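Local coordinates for protein dITP/XTP pyrophosphatase (PDB 6WWD) that probably hydrolyses non-canonical purine nucleoside triphosphates such as XTP, dITP and ITP to monophosphate and diphosphate with magnesium, cleansing the nucleotide pool, at residues R147-Q152 / D158-P163; N52-A57 / G132-V137; W82-G85 / R90-G93; E15-L20 / V28-L33; A107-S110 / R116-A119. All blocks are in the same frame, centred on the assembly; numbering follows the deposited sequence.

Contact 1: residues R147-Q152 / D158-P163; sequences RIPAGQ and DPIFVP
A single backbone hydrogen bond joins A150 to P159: the amide N of A150 donates to P159 O at 3.0 Å, with an N-H...O angle of 159°. The same oxygen also receives a CA-H...O contact from P149, its CA lying 3.2 Å from P159 O. A reciprocal, longer one runs from P159 CA to A150 O at 3.4 Å. Residues 158-160 form a short 3-10 segment leading into strand 161-163, and the irregular 147-152 run belongs to the connection from strand 134-145, so the contact draws together the two ends of that connection on the protein surface. Apolar packing involves both prolines, whose rings meet CB to CB at 3.9 Å; P159, having no N-H, engages the neighbouring segment through its carbonyl O. P149 CG also rests on I160 CG2 at 3.8 Å, the two side chains running alongside each other. Both of these residues reach helix 98-108, where L106 meets P149 and I160 alike.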
loop_
_atom_site.group_PDB
_atom_site.type_symbol
_atom_site.label_atom_id
_atom_site.label_comp_id
_atom_site.label_asym_id
_atom_site.label_seq_id
_atom_site.Cartn_x
_atom_site.Cartn_y
_atom_site.Cartn_z
ATOM N N ARG D 147 -8.411 5.611 -23.900
ATOM C CA ARG D 147 -7.660 6.767 -24.354
ATOM C C ARG D 147 -8.563 7.884 -24.835
ATOM O O ARG D 147 -8.165 9.050 -24.788
ATOM C CB ARG D 147 -6.704 6.362 -25.473
ATOM C CG ARG D 147 -5.720 5.351 -24.990
ATOM C CD ARG D 147 -4.544 5.223 -25.914
ATOM N NE ARG D 147 -3.614 4.236 -25.379
ATOM C CZ ARG D 147 -2.529 4.535 -24.675
ATOM N NH1 ARG D 147 -2.212 5.801 -24.428
ATOM N NH2 ARG D 147 -1.755 3.564 -24.225
ATOM N N ILE D 148 -9.752 7.549 -25.333
ATOM C CA ILE D 148 -10.761 8.549 -25.689
ATOM C C ILE D 148 -12.126 8.056 -25.246
ATOM O O ILE D 148 -12.431 6.859 -25.311
ATOM C CB ILE D 148 -10.768 8.850 -27.211
ATOM C CG1 ILE D 148 -11.059 7.590 -28.017
ATOM C CG2 ILE D 148 -9.451 9.475 -27.656
ATOM C CD1 ILE D 148 -11.188 7.831 -29.469
ATOM N N PRO D 149 -12.989 8.980 -24.817
ATOM C CA PRO D 149 -14.318 8.570 -24.340
ATOM C C PRO D 149 -15.171 8.010 -25.466
ATOM O O PRO D 149 -15.052 8.419 -26.618
ATOM C CB PRO D 149 -14.921 9.871 -23.795
ATOM C CG PRO D 149 -13.748 10.823 -23.662
ATOM C CD PRO D 149 -12.805 10.439 -24.745
ATOM N N ALA D 150 -16.031 7.053 -25.119
ATOM C CA ALA D 150 -16.993 6.502 -26.061
ATOM C C ALA D 150 -18.231 6.056 -25.301
ATOM O O ALA D 150 -18.161 5.718 -24.118
ATOM C CB ALA D 150 -16.417 5.340 -26.877
ATOM N N GLY D 151 -19.362 6.062 -25.989
ATOM C CA GLY D 151 -20.618 5.608 -25.410
ATOM C C GLY D 151 -21.439 6.743 -24.828
ATOM O O GLY D 151 -20.924 7.782 -24.413
ATOM N N GLN D 152 -22.759 6.532 -24.797
ATOM C CA GLN D 152 -23.683 7.557 -24.346
ATOM C C GLN D 152 -24.642 7.079 -23.269
ATOM O O GLN D 152 -25.424 7.890 -22.763
ATOM C CB GLN D 152 -24.492 8.102 -25.540
ATOM N N ASP D 158 -17.901 6.280 -16.733
ATOM C CA ASP D 158 -18.299 5.221 -17.660
ATOM C C ASP D 158 -17.756 5.398 -19.078
ATOM O O ASP D 158 -17.333 4.389 -19.669
ATOM C CB ASP D 158 -19.832 5.115 -17.703
ATOM C CG ASP D 158 -20.406 4.516 -16.434
ATOM O OD1 ASP D 158 -19.613 4.069 -15.584
ATOM O OD2 ASP D 158 -21.645 4.519 -16.272
ATOM N N PRO D 159 -17.749 6.598 -19.681
ATOM C CA PRO D 159 -17.235 6.723 -21.058
ATOM C C PRO D 159 -15.744 6.430 -21.203
ATOM O O PRO D 159 -15.299 6.236 -22.329
ATOM C CB PRO D 159 -17.546 8.188 -21.422
ATOM C CG PRO D 159 -18.642 8.569 -20.524
ATOM C CD PRO D 159 -18.408 7.844 -19.249
ATOM N N ILE D 160 -14.957 6.374 -20.121
ATOM C CA ILE D 160 -13.529 6.095 -20.250
ATOM C C ILE D 160 -13.113 4.850 -19.483
ATOM O O ILE D 160 -11.921 4.581 -19.363
ATOM C CB ILE D 160 -12.660 7.289 -19.809
ATOM C CG1 ILE D 160 -12.947 7.635 -18.334
ATOM C CG2 ILE D 160 -12.796 8.475 -20.765
ATOM C CD1 ILE D 160 -11.952 8.616 -17.772
ATOM N N PHE D 161 -14.063 4.091 -18.945
ATOM C CA PHE D 161 -13.741 2.860 -18.232
ATOM C C PHE D 161 -13.981 1.678 -19.157
ATOM O O PHE D 161 -15.114 1.451 -19.588
ATOM C CB PHE D 161 -14.567 2.717 -16.955
ATOM C CG PHE D 161 -14.256 1.466 -16.176
ATOM C CD1 PHE D 161 -13.079 1.362 -15.457
ATOM C CD2 PHE D 161 -15.127 0.375 -16.195
ATOM C CE1 PHE D 161 -12.777 0.195 -14.736
ATOM C CE2 PHE D 161 -14.835 -0.794 -15.473
ATOM C CZ PHE D 161 -13.655 -0.880 -14.745
ATOM N N VAL D 162 -12.923 0.925 -19.454
ATOM C CA VAL D 162 -13.012 -0.257 -20.308
ATOM C C VAL D 162 -13.013 -1.484 -19.405
ATOM O O VAL D 162 -11.966 -1.812 -18.819
ATOM C CB VAL D 162 -11.856 -0.324 -21.322
ATOM C CG1 VAL D 162 -11.990 -1.577 -22.177
ATOM C CG2 VAL D 162 -11.813 0.932 -22.207
ATOM N N PRO D 163 -14.141 -2.164 -19.228
ATOM C CA PRO D 163 -14.154 -3.411 -18.453
ATOM C C PRO D 163 -13.253 -4.478 -19.063
ATOM O O PRO D 163 -13.255 -4.702 -20.274
ATOM C CB PRO D 163 -15.625 -3.847 -18.521
ATOM C CG PRO D 163 -16.361 -2.610 -18.791
ATOM C CD PRO D 163 -15.481 -1.816 -19.714
#

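Contact 2: residues N52-A57 / G132-V137; sequences NALIKA and GEEVVV
L54 fills the gap between helix 49-64 and strand 134-145, setting one methyl against V136 and the other against E134. Its CD1 lies 3.8 Å from V136 CG1, the two side chains crossing at about a right angle. A chi1 of 61° sets V136 CG1 between its backbone N and carbonyl carbon, turned to the leucine. The other branch, L54 CD2, meets the aliphatic part of E134 at CB, 3.9 Å away. Beyond CG the glutamate is extended, and its carboxylate forms a salt bridge from OE2 to R58 NE, one helical turn after L54. The axes of helix 52-57 and strand 134-137 approach to 8.9 Å at 140°. L54 also touches A126 and V128 of the neighbouring strand, so the helix packs on the face of the central sheet of this HAM1-family fold, which continues into the second subunit through residues 135-137. Leucine suits a helix face turned to the sheet. The contact is therefore apolar at its centre, with a salt bridge from buried E134 at its border.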
loop_
_atom_site.group_PDB
_atom_site.type_symbol
_atom_site.label_atom_id
_atom_site.label_comp_id
_atom_site.label_asym_id
_atom_site.label_seq_id
_atom_site.Cartn_x
_atom_site.Cartn_y
_atom_site.Cartn_z
ATOM N N ASN D 52 -13.200 4.419 4.493
ATOM C CA ASN D 52 -14.087 5.566 4.518
ATOM C C ASN D 52 -15.533 5.151 4.727
ATOM O O ASN D 52 -16.275 5.865 5.400
ATOM C CB ASN D 52 -13.906 6.387 3.245
ATOM C CG ASN D 52 -12.758 7.379 3.371
ATOM O OD1 ASN D 52 -12.926 8.448 3.943
ATOM N ND2 ASN D 52 -11.571 7.010 2.867
ATOM N N ALA D 53 -15.944 3.997 4.206
ATOM C CA ALA D 53 -17.286 3.525 4.522
ATOM C C ALA D 53 -17.409 3.256 6.013
ATOM O O ALA D 53 -18.410 3.621 6.631
ATOM C CB ALA D 53 -17.635 2.273 3.711
ATOM N N LEU D 54 -16.361 2.677 6.618
ATOM C CA LEU D 54 -16.379 2.418 8.055
ATOM C C LEU D 54 -16.430 3.714 8.856
ATOM O O LEU D 54 -17.158 3.805 9.850
ATOM C CB LEU D 54 -15.158 1.583 8.461
ATOM C CG LEU D 54 -15.373 0.080 8.322
ATOM C CD1 LEU D 54 -14.029 -0.682 8.486
ATOM C CD2 LEU D 54 -16.408 -0.376 9.367
ATOM N N ILE D 55 -15.656 4.722 8.454
ATOM C CA ILE D 55 -15.709 5.991 9.173
ATOM C C ILE D 55 -17.135 6.532 9.178
ATOM O O ILE D 55 -17.648 6.963 10.218
ATOM C CB ILE D 55 -14.717 7.002 8.571
ATOM C CG1 ILE D 55 -13.275 6.591 8.888
ATOM C CG2 ILE D 55 -15.002 8.395 9.135
ATOM C CD1 ILE D 55 -12.240 7.407 8.127
ATOM N N LYS D 56 -17.811 6.483 8.030
ATOM C CA LYS D 56 -19.169 7.018 7.963
ATOM C C LYS D 56 -20.143 6.204 8.808
ATOM O O LYS D 56 -21.026 6.773 9.460
ATOM C CB LYS D 56 -19.642 7.074 6.516
ATOM C CG LYS D 56 -19.330 8.402 5.864
ATOM C CD LYS D 56 -18.810 8.262 4.453
ATOM C CE LYS D 56 -19.780 7.551 3.562
ATOM N NZ LYS D 56 -19.446 7.823 2.145
ATOM N N ALA D 57 -20.008 4.875 8.812
ATOM C CA ALA D 57 -20.947 4.069 9.584
ATOM C C ALA D 57 -20.742 4.253 11.083
ATOM O O ALA D 57 -21.729 4.333 11.838
ATOM C CB ALA D 57 -20.836 2.589 9.190
ATOM N N GLY D 132 -20.787 -2.084 18.633
ATOM C CA GLY D 132 -19.448 -1.808 18.152
ATOM C C GLY D 132 -18.844 -2.830 17.210
ATOM O O GLY D 132 -17.655 -2.714 16.883
ATOM N N GLU D 133 -19.618 -3.804 16.739
ATOM C CA GLU D 133 -19.130 -4.701 15.698
ATOM C C GLU D 133 -18.943 -3.948 14.380
ATOM O O GLU D 133 -19.750 -3.082 14.024
ATOM C CB GLU D 133 -20.121 -5.842 15.503
ATOM C CG GLU D 133 -19.784 -6.764 14.343
ATOM C CD GLU D 133 -20.738 -7.952 14.251
ATOM O OE1 GLU D 133 -20.741 -8.795 15.167
ATOM O OE2 GLU D 133 -21.496 -8.021 13.259
ATOM N N GLU D 134 -17.875 -4.272 13.648
ATOM C CA GLU D 134 -17.582 -3.598 12.377
ATOM C C GLU D 134 -17.335 -4.635 11.299
ATOM O O GLU D 134 -16.462 -5.492 11.452
ATOM C CB GLU D 134 -16.349 -2.699 12.470
ATOM C CG GLU D 134 -16.401 -1.678 13.570
ATOM C CD GLU D 134 -15.201 -0.760 13.543
ATOM O OE1 GLU D 134 -14.263 -1.041 12.762
ATOM O OE2 GLU D 134 -15.200 0.241 14.291
ATOM N N VAL D 135 -18.079 -4.541 10.200
ATOM C CA VAL D 135 -17.860 -5.372 9.027
ATOM C C VAL D 135 -17.856 -4.469 7.802
ATOM O O VAL D 135 -18.729 -3.607 7.648
ATOM C CB VAL D 135 -18.948 -6.457 8.874
ATOM C CG1 VAL D 135 -18.679 -7.280 7.612
ATOM C CG2 VAL D 135 -19.036 -7.349 10.120
ATOM N N VAL D 136 -16.907 -4.680 6.911
ATOM C CA VAL D 136 -16.875 -3.927 5.670
ATOM C C VAL D 136 -16.694 -4.896 4.515
ATOM O O VAL D 136 -16.021 -5.928 4.644
ATOM C CB VAL D 136 -15.783 -2.836 5.693
ATOM C CG1 VAL D 136 -14.397 -3.425 5.856
ATOM C CG2 VAL D 136 -15.889 -1.976 4.437
ATOM N N VAL D 137 -17.385 -4.614 3.415
ATOM C CA VAL D 137 -17.304 -5.410 2.198
ATOM C C VAL D 137 -17.007 -4.462 1.042
ATOM O O VAL D 137 -17.432 -3.306 1.048
ATOM C CB VAL D 137 -18.612 -6.206 1.949
ATOM C CG1 VAL D 137 -18.538 -7.034 0.664
ATOM C CG2 VAL D 137 -18.931 -7.097 3.129
#

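Contact 3: residues W82-G85 / R90-G93; sequences WMPG and RWSG
P84 lies over one face of the W91 indole, a CH-pi contact between the short strand 84-85, paired antiparallel with strand 67-77, and the loop that follows it. P84 CA stands 3.8 Å from the centroid of the six-membered ring, 20° off its normal, and P84 CG sits above the plane toward the rim. A cis peptide bond precedes this proline, a geometry that proline tolerates better than other residues. W91 follows R90 in a type I beta turn closed by G93 N to R90 O at 2.8 Å; G93 has a positive phi, which glycine readily adopts.

Apolar packing adds to the CH-pi contact. M83 CB approaches W91 CH2 at 3.8 Å, obliquely to the ring, and the methionine chain bends at chi2 and chi3 to bring M83 CE near W91 CZ3. The tryptophan also touches Y157, predicted to bind substrate, and meets W91 of the third subunit. Its indole N-H bonds to Q108 OE1 of the same chain. The tightest approach of P84 CB to the indole is the 3.6 Å to W91 CE3.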
loop_
_atom_site.group_PDB
_atom_site.type_symbol
_atom_site.label_atom_id
_atom_site.label_comp_id
_atom_site.label_asym_id
_atom_site.label_seq_id
_atom_site.Cartn_x
_atom_site.Cartn_y
_atom_site.Cartn_z
ATOM N N TRP D 82 -3.982 4.099 -7.096
ATOM C CA TRP D 82 -5.358 3.739 -6.775
ATOM C C TRP D 82 -6.223 4.935 -6.403
ATOM O O TRP D 82 -7.365 4.750 -5.976
ATOM C CB TRP D 82 -5.395 2.625 -5.717
ATOM C CG TRP D 82 -4.949 1.359 -6.417
ATOM C CD1 TRP D 82 -5.706 0.584 -7.251
ATOM C CD2 TRP D 82 -3.635 0.795 -6.438
ATOM N NE1 TRP D 82 -4.961 -0.450 -7.756
ATOM C CE2 TRP D 82 -3.684 -0.348 -7.271
ATOM C CE3 TRP D 82 -2.434 1.114 -5.797
ATOM C CZ2 TRP D 82 -2.577 -1.159 -7.497
ATOM C CZ3 TRP D 82 -1.322 0.318 -6.039
ATOM C CH2 TRP D 82 -1.405 -0.810 -6.876
ATOM N N MET D 83 -5.742 6.160 -6.627
ATOM C CA MET D 83 -6.629 7.306 -6.767
ATOM C C MET D 83 -7.290 7.231 -8.155
ATOM O O MET D 83 -6.887 6.432 -8.991
ATOM C CB MET D 83 -5.846 8.609 -6.565
ATOM C CG MET D 83 -5.114 8.712 -5.206
ATOM S SD MET D 83 -6.243 8.528 -3.795
ATOM C CE MET D 83 -7.022 10.152 -3.815
ATOM N N PRO D 84 -8.324 8.039 -8.437
ATOM C CA PRO D 84 -8.994 9.090 -7.665
ATOM C C PRO D 84 -9.523 8.647 -6.304
ATOM O O PRO D 84 -9.650 9.503 -5.450
ATOM C CB PRO D 84 -10.150 9.505 -8.578
ATOM C CG PRO D 84 -9.660 9.216 -9.950
ATOM C CD PRO D 84 -8.912 7.913 -9.786
ATOM N N GLY D 85 -9.803 7.358 -6.112
ATOM C CA GLY D 85 -10.178 6.890 -4.783
ATOM C C GLY D 85 -11.430 7.601 -4.312
ATOM O O GLY D 85 -12.359 7.835 -5.087
ATOM N N ARG D 90 -14.924 14.352 -7.109
ATOM C CA ARG D 90 -14.426 15.718 -7.143
ATOM C C ARG D 90 -12.972 15.747 -7.603
ATOM O O ARG D 90 -12.163 16.555 -7.138
ATOM C CB ARG D 90 -14.613 16.394 -5.783
ATOM C CG ARG D 90 -13.904 15.738 -4.603
ATOM C CD ARG D 90 -14.331 16.392 -3.290
ATOM N NE ARG D 90 -13.382 16.189 -2.194
ATOM C CZ ARG D 90 -13.279 15.076 -1.459
ATOM N NH1 ARG D 90 -14.057 14.018 -1.707
ATOM N NH2 ARG D 90 -12.384 15.010 -0.474
ATOM N N TRP D 91 -12.628 14.864 -8.543
ATOM C CA TRP D 91 -11.228 14.672 -8.919
ATOM C C TRP D 91 -10.611 15.939 -9.519
ATOM O O TRP D 91 -9.440 16.251 -9.256
ATOM C CB TRP D 91 -11.102 13.490 -9.889
ATOM C CG TRP D 91 -9.656 13.123 -10.143
ATOM C CD1 TRP D 91 -9.020 13.076 -11.347
ATOM C CD2 TRP D 91 -8.665 12.813 -9.152
ATOM N NE1 TRP D 91 -7.701 12.734 -11.173
ATOM C CE2 TRP D 91 -7.456 12.568 -9.834
ATOM C CE3 TRP D 91 -8.691 12.700 -7.759
ATOM C CZ2 TRP D 91 -6.271 12.228 -9.166
ATOM C CZ3 TRP D 91 -7.515 12.360 -7.098
ATOM C CH2 TRP D 91 -6.322 12.127 -7.807
ATOM N N SER D 92 -11.390 16.691 -10.313
ATOM C CA SER D 92 -10.949 17.958 -10.884
ATOM C C SER D 92 -10.971 19.093 -9.874
ATOM O O SER D 92 -10.636 20.222 -10.223
ATOM C CB SER D 92 -11.812 18.322 -12.091
ATOM O OG SER D 92 -13.156 18.500 -11.688
ATOM N N GLY D 93 -11.362 18.819 -8.643
ATOM C CA GLY D 93 -11.422 19.789 -7.574
ATOM C C GLY D 93 -12.798 20.259 -7.201
ATOM O O GLY D 93 -12.953 20.854 -6.126
#

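Contact 4: residues E15-L20 / V28-L33; sequences ELSRVL and VELVSL
L30 pushes its CD1 methyl between L16 and S17, covering the face of helix 10-22 that looks onto strand 29-31. These are the helix and second strand of the beta-alpha-beta unit begun by strand 2-5, a beta-alpha-beta crossover at the sheet's edge. The axes of helix 15-20 and strand 29-31 run nearly antiparallel, at 159° and 9.4 Å, as expected when the chain reverses from the helix back into a strand.

Three leucines carry most of the packing, a residue whose branched end can fill a groove between helix and sheet. L16 CD2 meets L30 CD1 at 3.6 Å, and the two side chains cross obliquely. L16 sets its CG anti to the backbone N (chi1 -179°), which helps carry its branch to the strand. The same leucine touches V5 of strand 2-5 and L191 of the second subunit, so it serves both the unit and the interface. One turn further along the helix, L20 CD1 meets V28 CG1 at 3.6 Å, the side chains crossing at about a right angle, while its approach to L30 CD2 is looser at 4.3 Å. V28, a beta-branched residue suited to the extended backbone, also rests on I3.

The hydroxyl of S17 is bonded to L13 O, one turn back in the helix. That bond satisfies the polar atom beside an apolar neighbour and leaves S17 OG against L30 CD1 at 3.4 Å.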
loop_
_atom_site.group_PDB
_atom_site.type_symbol
_atom_site.label_atom_id
_atom_site.label_comp_id
_atom_site.label_asym_id
_atom_site.label_seq_id
_atom_site.Cartn_x
_atom_site.Cartn_y
_atom_site.Cartn_z
ATOM N N GLU D 15 -33.379 0.147 -2.302
ATOM C CA GLU D 15 -32.669 -1.059 -2.724
ATOM C C GLU D 15 -32.292 -1.926 -1.536
ATOM O O GLU D 15 -32.422 -3.155 -1.593
ATOM C CB GLU D 15 -31.446 -0.685 -3.558
ATOM C CG GLU D 15 -31.858 -0.145 -4.912
ATOM C CD GLU D 15 -33.148 -0.803 -5.405
ATOM O OE1 GLU D 15 -34.233 -0.172 -5.305
ATOM O OE2 GLU D 15 -33.081 -1.970 -5.864
ATOM N N LEU D 16 -31.846 -1.312 -0.444
ATOM C CA LEU D 16 -31.538 -2.097 0.741
ATOM C C LEU D 16 -32.798 -2.763 1.288
ATOM O O LEU D 16 -32.742 -3.892 1.798
ATOM C CB LEU D 16 -30.873 -1.215 1.796
ATOM C CG LEU D 16 -30.484 -1.964 3.074
ATOM C CD1 LEU D 16 -29.433 -3.042 2.787
ATOM C CD2 LEU D 16 -30.007 -1.014 4.165
ATOM N N SER D 17 -33.950 -2.081 1.196
ATOM C CA SER D 17 -35.199 -2.729 1.596
ATOM C C SER D 17 -35.470 -3.957 0.740
ATOM O O SER D 17 -35.858 -5.008 1.256
ATOM C CB SER D 17 -36.373 -1.753 1.496
ATOM O OG SER D 17 -36.291 -0.776 2.509
ATOM N N ARG D 18 -35.252 -3.842 -0.574
ATOM C CA ARG D 18 -35.514 -4.959 -1.473
ATOM C C ARG D 18 -34.545 -6.102 -1.234
ATOM O O ARG D 18 -34.883 -7.262 -1.495
ATOM C CB ARG D 18 -35.440 -4.499 -2.928
ATOM N N VAL D 19 -33.350 -5.805 -0.723
ATOM C CA VAL D 19 -32.424 -6.882 -0.417
ATOM C C VAL D 19 -32.796 -7.537 0.904
ATOM O O VAL D 19 -32.648 -8.754 1.057
ATOM C CB VAL D 19 -30.985 -6.342 -0.411
ATOM C CG1 VAL D 19 -30.037 -7.305 0.301
ATOM C CG2 VAL D 19 -30.520 -6.087 -1.836
ATOM N N LEU D 20 -33.348 -6.775 1.851
ATOM C CA LEU D 20 -33.813 -7.397 3.084
ATOM C C LEU D 20 -35.107 -8.174 2.886
ATOM O O LEU D 20 -35.394 -9.088 3.670
ATOM C CB LEU D 20 -34.009 -6.343 4.178
ATOM C CG LEU D 20 -32.745 -5.665 4.707
ATOM C CD1 LEU D 20 -33.073 -4.731 5.863
ATOM C CD2 LEU D 20 -31.723 -6.697 5.120
ATOM N N VAL D 28 -37.770 -4.519 9.895
ATOM C CA VAL D 28 -36.601 -3.649 9.838
ATOM C C VAL D 28 -36.991 -2.412 9.046
ATOM O O VAL D 28 -37.172 -2.489 7.825
ATOM C CB VAL D 28 -35.395 -4.341 9.191
ATOM C CG1 VAL D 28 -34.249 -3.363 9.032
ATOM C CG2 VAL D 28 -34.966 -5.536 10.021
ATOM N N GLU D 29 -37.123 -1.275 9.723
ATOM C CA GLU D 29 -37.346 -0.016 9.022
ATOM C C GLU D 29 -36.035 0.750 8.904
ATOM O O GLU D 29 -35.308 0.921 9.887
ATOM C CB GLU D 29 -38.432 0.854 9.664
ATOM C CG GLU D 29 -38.450 0.969 11.171
ATOM C CD GLU D 29 -39.812 1.445 11.688
ATOM O OE1 GLU D 29 -40.851 1.133 11.046
ATOM O OE2 GLU D 29 -39.845 2.135 12.735
ATOM N N LEU D 30 -35.725 1.154 7.682
ATOM C CA LEU D 30 -34.550 1.944 7.370
ATOM C C LEU D 30 -34.894 3.419 7.526
ATOM O O LEU D 30 -35.969 3.858 7.116
ATOM C CB LEU D 30 -34.122 1.665 5.936
ATOM C CG LEU D 30 -33.934 0.180 5.635
ATOM C CD1 LEU D 30 -33.470 0.019 4.206
ATOM C CD2 LEU D 30 -32.969 -0.484 6.621
ATOM N N VAL D 31 -33.987 4.172 8.133
ATOM C CA VAL D 31 -34.093 5.612 8.315
ATOM C C VAL D 31 -32.868 6.208 7.644
ATOM O O VAL D 31 -31.853 5.525 7.477
ATOM C CB VAL D 31 -34.195 6.039 9.805
ATOM C CG1 VAL D 31 -35.290 5.250 10.522
ATOM C CG2 VAL D 31 -32.866 5.842 10.523
ATOM N N SER D 32 -32.996 7.440 7.159
ATOM C CA SER D 32 -31.926 8.123 6.438
ATOM C C SER D 32 -31.328 9.239 7.294
ATOM O O SER D 32 -31.758 9.499 8.416
ATOM C CB SER D 32 -32.439 8.694 5.113
ATOM O OG SER D 32 -33.132 9.909 5.360
ATOM N N LEU D 33 -30.326 9.912 6.735
ATOM C CA LEU D 33 -29.705 11.051 7.404
ATOM C C LEU D 33 -30.674 12.219 7.596
ATOM O O LEU D 33 -30.407 13.095 8.422
ATOM C CB LEU D 33 -28.472 11.485 6.614
ATOM C CG LEU D 33 -27.345 10.459 6.731
ATOM C CD1 LEU D 33 -26.180 10.771 5.787
ATOM C CD2 LEU D 33 -26.864 10.424 8.175
#

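Contact 5: residues A107-S110 / R116-A119; sequences AQLS and RRGA
A bend at chi3 (71°), after an anti chi2, turns the guanidinium of R117 and brings NH1 to the carbonyl of L109. NH1 donates to L109 O at 2.8 Å with an N-H...O angle of 144°. The nitrogen stands above the carbonyl plane, 41° out of it, so the bond is short but does not use a lone-pair direction.

L109 is the first residue to leave helical backbone angles after helix 98-108, and R117 just precedes strand 118-128. The arginine thus ties the end of the helix to the start of the next strand across a short connection, and L109 packs on I145 and V77 of the sheet. The other nitrogens of R117 are engaged as well: NE binds I145 O, NH2 binds A146 O, and NH1 has a second acceptor in I112 O. An arginine suits this buried spot because its several N-H groups can satisfy several carbonyls at once. R147 lies close by with a like charge, but its NE pairs with D114, which probably moderates the repulsion.

Van der Waals contact supplements the bond. L109 CB lies 3.9 Å from R117 NH2, and L109 CD1 lies over one face of the guanidinium.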
loop_
_atom_site.group_PDB
_atom_site.type_symbol
_atom_site.label_atom_id
_atom_site.label_comp_id
_atom_site.label_asym_id
_atom_site.label_seq_id
_atom_site.Cartn_x
_atom_site.Cartn_y
_atom_site.Cartn_z
ATOM N N ALA D 107 -6.144 13.313 -19.346
ATOM C CA ALA D 107 -4.958 14.136 -19.555
ATOM C C ALA D 107 -3.821 13.686 -18.653
ATOM O O ALA D 107 -2.658 13.669 -19.074
ATOM C CB ALA D 107 -5.274 15.613 -19.319
ATOM N N GLN D 108 -4.136 13.334 -17.401
ATOM C CA GLN D 108 -3.097 12.858 -16.490
ATOM C C GLN D 108 -2.431 11.601 -17.033
ATOM O O GLN D 108 -1.210 11.438 -16.917
ATOM C CB GLN D 108 -3.681 12.594 -15.091
ATOM C CG GLN D 108 -4.027 13.858 -14.283
ATOM C CD GLN D 108 -4.662 13.542 -12.942
ATOM O OE1 GLN D 108 -5.462 12.626 -12.835
ATOM N NE2 GLN D 108 -4.297 14.293 -11.917
ATOM N N LEU D 109 -3.209 10.733 -17.682
ATOM C CA LEU D 109 -2.733 9.447 -18.165
ATOM C C LEU D 109 -2.354 9.456 -19.653
ATOM O O LEU D 109 -2.084 8.394 -20.213
ATOM C CB LEU D 109 -3.815 8.394 -17.911
ATOM C CG LEU D 109 -4.353 8.190 -16.489
ATOM C CD1 LEU D 109 -5.377 7.056 -16.521
ATOM C CD2 LEU D 109 -3.268 7.878 -15.482
ATOM N N SER D 110 -2.251 10.626 -20.285
ATOM C CA SER D 110 -2.264 10.660 -21.744
ATOM C C SER D 110 -1.097 9.922 -22.376
ATOM O O SER D 110 -1.185 9.540 -23.549
ATOM C CB SER D 110 -2.275 12.102 -22.247
ATOM O OG SER D 110 -1.037 12.712 -21.976
ATOM N N ARG D 116 -0.413 -0.517 -18.811
ATOM C CA ARG D 116 -0.309 0.100 -17.495
ATOM C C ARG D 116 -1.500 0.996 -17.188
ATOM O O ARG D 116 -1.472 1.755 -16.212
ATOM C CB ARG D 116 1.008 0.865 -17.407
ATOM C CG ARG D 116 2.202 -0.052 -17.720
ATOM C CD ARG D 116 3.485 0.706 -18.027
ATOM N NE ARG D 116 3.775 1.752 -17.053
ATOM C CZ ARG D 116 4.633 2.750 -17.260
ATOM N NH1 ARG D 116 5.304 2.834 -18.410
ATOM N NH2 ARG D 116 4.820 3.667 -16.313
ATOM N N ARG D 117 -2.559 0.909 -17.985
ATOM C CA ARG D 117 -3.746 1.714 -17.769
ATOM C C ARG D 117 -4.790 1.013 -16.903
ATOM O O ARG D 117 -5.961 1.383 -16.961
ATOM C CB ARG D 117 -4.343 2.126 -19.120
ATOM C CG ARG D 117 -3.381 2.916 -20.016
ATOM C CD ARG D 117 -4.028 3.336 -21.334
ATOM N NE ARG D 117 -5.018 4.392 -21.099
ATOM C CZ ARG D 117 -4.738 5.687 -20.983
ATOM N NH1 ARG D 117 -3.488 6.131 -21.100
ATOM N NH2 ARG D 117 -5.719 6.540 -20.753
ATOM N N GLY D 118 -4.387 0.022 -16.102
ATOM C CA GLY D 118 -5.351 -0.739 -15.318
ATOM C C GLY D 118 -6.096 0.111 -14.300
ATOM O O GLY D 118 -5.560 1.067 -13.736
ATOM N N ALA D 119 -7.346 -0.280 -14.039
ATOM C CA ALA D 119 -8.229 0.433 -13.125
ATOM C C ALA D 119 -9.365 -0.491 -12.695
ATOM O O ALA D 119 -9.572 -1.554 -13.274
ATOM C CB ALA D 119 -8.796 1.702 -13.777
#

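All five contacts pack around one mixed sheet. Contacts 1 and 5 adjoin, with centres 12 Å apart: R147 NH1 comes to 3.6 Å from R117 NH1, two like charges, and F161 CE1 lies 3.9 Å from A119 O. Contact 5 joins contact 3, centres 13 Å apart, through Q108 and W91, and both touch the third subunit. Contacts 2 and 4, centres 17 Å apart, touch the second subunit instead. Contact 1 includes D158, predicted to bind substrate, and contact 3 borders the same predicted site, its W91 side chain about 3 Å from that of Y157; in contact 2, the side chain of V136 is about 8 Å from that of D72, the predicted magnesium ligand.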